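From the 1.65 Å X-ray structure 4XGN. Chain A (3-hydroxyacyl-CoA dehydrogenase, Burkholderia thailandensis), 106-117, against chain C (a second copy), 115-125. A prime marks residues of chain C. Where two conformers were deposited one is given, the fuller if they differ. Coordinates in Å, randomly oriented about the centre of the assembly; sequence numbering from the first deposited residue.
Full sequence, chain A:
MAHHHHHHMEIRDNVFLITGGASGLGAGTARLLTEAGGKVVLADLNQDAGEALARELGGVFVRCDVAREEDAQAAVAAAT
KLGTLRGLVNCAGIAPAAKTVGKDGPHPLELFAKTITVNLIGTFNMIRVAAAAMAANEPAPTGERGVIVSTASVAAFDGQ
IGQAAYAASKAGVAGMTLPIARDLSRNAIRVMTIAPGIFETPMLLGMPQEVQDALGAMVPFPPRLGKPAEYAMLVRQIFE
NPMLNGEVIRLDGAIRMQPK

Chain A, residues 106-117: PHPLELFAKTIT
Chain C, residues 115-125: TITVNLIGTFN

Helices that meet between two copies of one protein can pack through apolar side chains, aromatic and aliphatic, without a hydrogen bond between the stretches, and this contact is a compact example: no hydrogen bond crosses it, yet 519 Å² is buried. In chain A, Pro106 to Pro108 are extended (phi/psi: Pro106 -66/155, His107 -39/126, Pro108 -60/138), and Pro108 occupies the N-cap position, right before a helix that starts at Leu109 and continues beyond Thr117. Its partner, 115′-125′, is helical throughout, with a wider π-type turn at 117′-121′ where Leu120′ reaches -103/-58. The helices run roughly antiparallel, at 144°, with axes 10.3 Å apart at closest approach. Register is set by Leu109 CA to Asn125′ CA, 6.5 Å, and Ala113 CA to Ile121′ CA, 6.4 Å.

The aromatic contacts centre on Phe124′. Phe112 (chi1 t, chi2 -88°) and Phe124′ (t, 76°) form an offset stack, planes 4° apart and centroids separated by 4.1 Å; Phe112 CD2 lies 3.4 Å from Phe124′ CD2. Phe124′ CB also sits over the Phe112 face, 3.7 Å from its ring centroid. The edge of Phe124′ meets the face of His107 (t, -59°), with CZ 3.6 Å from His107 CG and planes at 79°. The imidazole is itself anchored by His107 ND1 donating to Pro108 O at 2.8 Å.

Aliphatic packing follows knob-into-hole logic. Ile121′ (m, t) sits among Leu109, Phe112, Ala113 and Ile116: its CG2 is 3.8 Å from Leu109 CD1 (Leu109 t, p), while its CD1 lies 4.1 Å from Ala113 CB and 4.0 Å from Ile116 CG2. Ile116 and Ile116′, both m, p, bring their CG2 atoms to 3.4 Å. Leu120′ (t, p) places CD2 4.1 Å from Ile116 CG1 and CD1 4.2 Å from Phe112 CZ.

Some polar groups bond within their own stretch: Thr115 OG1 and Thr117 OG1, both residues m, donate to Leu111 O and Ala113 O, each at 2.9 Å. The side-chain amides of Asn119′ and Asn125′ are bonded elsewhere in the structure.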

# COMPACT_ATOMS: atom_id res chain seq x y z
N PRO A 106 -24.94 -18.27 -1.99
CA PRO A 106 -23.61 -17.75 -2.13
C PRO A 106 -23.21 -17.57 -3.59
O PRO A 106 -23.73 -18.24 -4.50
CB PRO A 106 -22.73 -18.83 -1.48
CG PRO A 106 -23.54 -20.06 -1.50
CD PRO A 106 -24.95 -19.60 -1.35
N HIS A 107 -22.29 -16.65 -3.80
CA HIS A 107 -21.56 -16.53 -5.07
C HIS A 107 -21.24 -17.90 -5.66
O HIS A 107 -20.62 -18.70 -5.04
CB HIS A 107 -20.23 -15.82 -4.74
CG HIS A 107 -19.46 -15.28 -5.90
ND1 HIS A 107 -19.01 -16.05 -6.95
CD2 HIS A 107 -18.97 -14.03 -6.11
CE1 HIS A 107 -18.28 -15.30 -7.76
NE2 HIS A 107 -18.24 -14.07 -7.27
N PRO A 108 -21.62 -18.15 -6.92
CA PRO A 108 -21.26 -19.44 -7.49
C PRO A 108 -19.75 -19.63 -7.52
O PRO A 108 -18.99 -18.68 -7.88
CB PRO A 108 -21.82 -19.37 -8.91
CG PRO A 108 -22.98 -18.38 -8.78
CD PRO A 108 -22.53 -17.36 -7.75
N LEU A 109 -19.31 -20.83 -7.17
CA LEU A 109 -17.89 -21.10 -7.16
C LEU A 109 -17.28 -20.96 -8.57
O LEU A 109 -16.21 -20.39 -8.72
CB LEU A 109 -17.59 -22.47 -6.58
CG LEU A 109 -16.12 -22.82 -6.44
CD1 LEU A 109 -15.35 -21.82 -5.62
CD2 LEU A 109 -16.05 -24.24 -5.87
N GLU A 110 -17.96 -21.51 -9.57
CA GLU A 110 -17.41 -21.46 -10.97
C GLU A 110 -17.16 -20.05 -11.46
O GLU A 110 -16.18 -19.82 -12.20
CB GLU A 110 -18.36 -22.21 -11.96
CG GLU A 110 -17.88 -22.16 -13.44
CD GLU A 110 -18.36 -20.95 -14.33
OE1 GLU A 110 -19.28 -20.16 -13.95
OE2 GLU A 110 -17.86 -20.82 -15.49
N LEU A 111 -18.02 -19.09 -11.12
CA LEU A 111 -17.84 -17.72 -11.56
C LEU A 111 -16.54 -17.12 -10.99
O LEU A 111 -15.80 -16.46 -11.69
CB LEU A 111 -19.05 -16.86 -11.18
CG LEU A 111 -19.08 -15.45 -11.74
CD1 LEU A 111 -18.98 -15.50 -13.26
CD2 LEU A 111 -20.35 -14.73 -11.32
N PHE A 112 -16.28 -17.40 -9.72
CA PHE A 112 -15.03 -16.98 -9.10
C PHE A 112 -13.84 -17.67 -9.77
O PHE A 112 -12.89 -17.02 -10.22
CB PHE A 112 -15.04 -17.29 -7.60
CG PHE A 112 -13.86 -16.71 -6.85
CD1 PHE A 112 -12.68 -17.44 -6.72
CD2 PHE A 112 -13.95 -15.48 -6.25
CE1 PHE A 112 -11.58 -16.91 -6.04
CE2 PHE A 112 -12.87 -14.96 -5.54
CZ PHE A 112 -11.68 -15.67 -5.43
N ALA A 113 -13.96 -18.99 -9.92
CA ALA A 113 -12.87 -19.74 -10.52
C ALA A 113 -12.58 -19.30 -11.96
O ALA A 113 -11.39 -19.11 -12.30
CB ALA A 113 -13.14 -21.22 -10.48
N LYS A 114 -13.61 -19.03 -12.77
CA LYS A 114 -13.40 -18.61 -14.16
C LYS A 114 -12.70 -17.26 -14.23
O LYS A 114 -11.79 -17.05 -15.04
CB LYS A 114 -14.71 -18.53 -14.94
CG LYS A 114 -14.54 -17.97 -16.34
CD LYS A 114 -15.65 -18.36 -17.28
CE LYS A 114 -15.26 -17.90 -18.68
NZ LYS A 114 -14.30 -18.87 -19.31
N THR A 115 -13.13 -16.34 -13.36
CA THR A 115 -12.50 -14.99 -13.35
C THR A 115 -11.03 -15.09 -13.02
O THR A 115 -10.16 -14.45 -13.65
CB THR A 115 -13.22 -14.11 -12.32
OG1 THR A 115 -14.60 -14.04 -12.68
CG2 THR A 115 -12.63 -12.69 -12.28
N ILE A 116 -10.74 -15.86 -11.98
CA ILE A 116 -9.36 -16.10 -11.57
C ILE A 116 -8.56 -16.79 -12.69
O ILE A 116 -7.39 -16.44 -12.92
CB ILE A 116 -9.30 -16.88 -10.23
CG1 ILE A 116 -9.28 -15.91 -9.07
CG2 ILE A 116 -8.07 -17.77 -10.12
CD1 ILE A 116 -10.48 -14.99 -8.92
N THR A 117 -9.19 -17.74 -13.35
CA THR A 117 -8.51 -18.49 -14.42
C THR A 117 -8.13 -17.63 -15.62
O THR A 117 -6.98 -17.68 -16.09
CB THR A 117 -9.28 -19.76 -14.81
OG1 THR A 117 -9.33 -20.60 -13.65
CG2 THR A 117 -8.60 -20.46 -15.95
N THR C 115 -1.63 -23.92 -6.75
CA THR C 115 -1.41 -22.96 -5.68
C THR C 115 -2.56 -21.98 -5.53
O THR C 115 -3.04 -21.73 -4.43
CB THR C 115 -0.10 -22.21 -5.87
OG1 THR C 115 0.95 -23.18 -5.95
CG2 THR C 115 0.18 -21.26 -4.67
N ILE C 116 -2.97 -21.42 -6.65
CA ILE C 116 -4.07 -20.47 -6.69
C ILE C 116 -5.38 -21.19 -6.26
O ILE C 116 -6.18 -20.64 -5.55
CB ILE C 116 -4.14 -19.80 -8.09
CG1 ILE C 116 -3.27 -18.52 -8.13
CG2 ILE C 116 -5.55 -19.39 -8.47
CD1 ILE C 116 -1.80 -18.72 -7.81
N THR C 117 -5.58 -22.42 -6.72
CA THR C 117 -6.81 -23.15 -6.40
C THR C 117 -6.94 -23.45 -4.89
O THR C 117 -8.00 -23.26 -4.31
CB THR C 117 -6.94 -24.41 -7.23
OG1 THR C 117 -6.90 -24.02 -8.59
CG2 THR C 117 -8.22 -25.12 -6.97
N VAL C 118 -5.86 -23.89 -4.25
CA VAL C 118 -5.91 -24.20 -2.84
C VAL C 118 -6.01 -22.91 -2.03
O VAL C 118 -6.85 -22.76 -1.14
CB VAL C 118 -4.67 -24.99 -2.36
CG1 VAL C 118 -4.69 -25.12 -0.84
CG2 VAL C 118 -4.64 -26.36 -3.01
N ASN C 119 -5.09 -21.99 -2.30
CA ASN C 119 -4.91 -20.84 -1.43
C ASN C 119 -5.95 -19.76 -1.65
O ASN C 119 -6.36 -19.13 -0.66
CB ASN C 119 -3.54 -20.21 -1.62
CG ASN C 119 -2.42 -21.07 -1.15
OD1 ASN C 119 -2.63 -22.17 -0.61
ND2 ASN C 119 -1.18 -20.60 -1.34
N LEU C 120 -6.33 -19.50 -2.90
CA LEU C 120 -7.20 -18.35 -3.23
C LEU C 120 -8.62 -18.83 -3.49
O LEU C 120 -9.55 -18.43 -2.81
CB LEU C 120 -6.60 -17.55 -4.39
CG LEU C 120 -7.47 -16.38 -4.87
CD1 LEU C 120 -7.84 -15.41 -3.76
CD2 LEU C 120 -6.66 -15.68 -5.96
N ILE C 121 -8.82 -19.75 -4.45
CA ILE C 121 -10.17 -20.25 -4.73
C ILE C 121 -10.73 -20.98 -3.47
O ILE C 121 -11.92 -20.80 -3.11
CB ILE C 121 -10.21 -21.16 -5.98
CG1 ILE C 121 -9.76 -20.37 -7.21
CG2 ILE C 121 -11.60 -21.75 -6.16
CD1 ILE C 121 -9.53 -21.11 -8.49
N GLY C 122 -9.88 -21.75 -2.81
CA GLY C 122 -10.31 -22.49 -1.63
C GLY C 122 -10.72 -21.59 -0.51
O GLY C 122 -11.73 -21.84 0.16
N THR C 123 -9.96 -20.53 -0.29
CA THR C 123 -10.33 -19.56 0.75
C THR C 123 -11.66 -18.89 0.39
O THR C 123 -12.54 -18.79 1.21
CB THR C 123 -9.22 -18.51 0.99
OG1 THR C 123 -8.20 -19.10 1.82
CG2 THR C 123 -9.76 -17.33 1.76
N PHE C 124 -11.86 -18.50 -0.86
CA PHE C 124 -13.11 -17.88 -1.21
C PHE C 124 -14.28 -18.87 -1.06
O PHE C 124 -15.39 -18.49 -0.67
CB PHE C 124 -13.13 -17.31 -2.63
CG PHE C 124 -14.40 -16.62 -2.94
CD1 PHE C 124 -14.64 -15.38 -2.43
CD2 PHE C 124 -15.39 -17.23 -3.75
CE1 PHE C 124 -15.82 -14.71 -2.68
CE2 PHE C 124 -16.57 -16.55 -4.00
CZ PHE C 124 -16.78 -15.30 -3.47
N ASN C 125 -14.04 -20.12 -1.46
CA ASN C 125 -15.07 -21.14 -1.33
C ASN C 125 -15.58 -21.28 0.10
O ASN C 125 -16.81 -21.36 0.32
CB ASN C 125 -14.55 -22.48 -1.85
CG ASN C 125 -15.59 -23.55 -1.92
OD1 ASN C 125 -16.71 -23.32 -2.38
ND2 ASN C 125 -15.19 -24.75 -1.59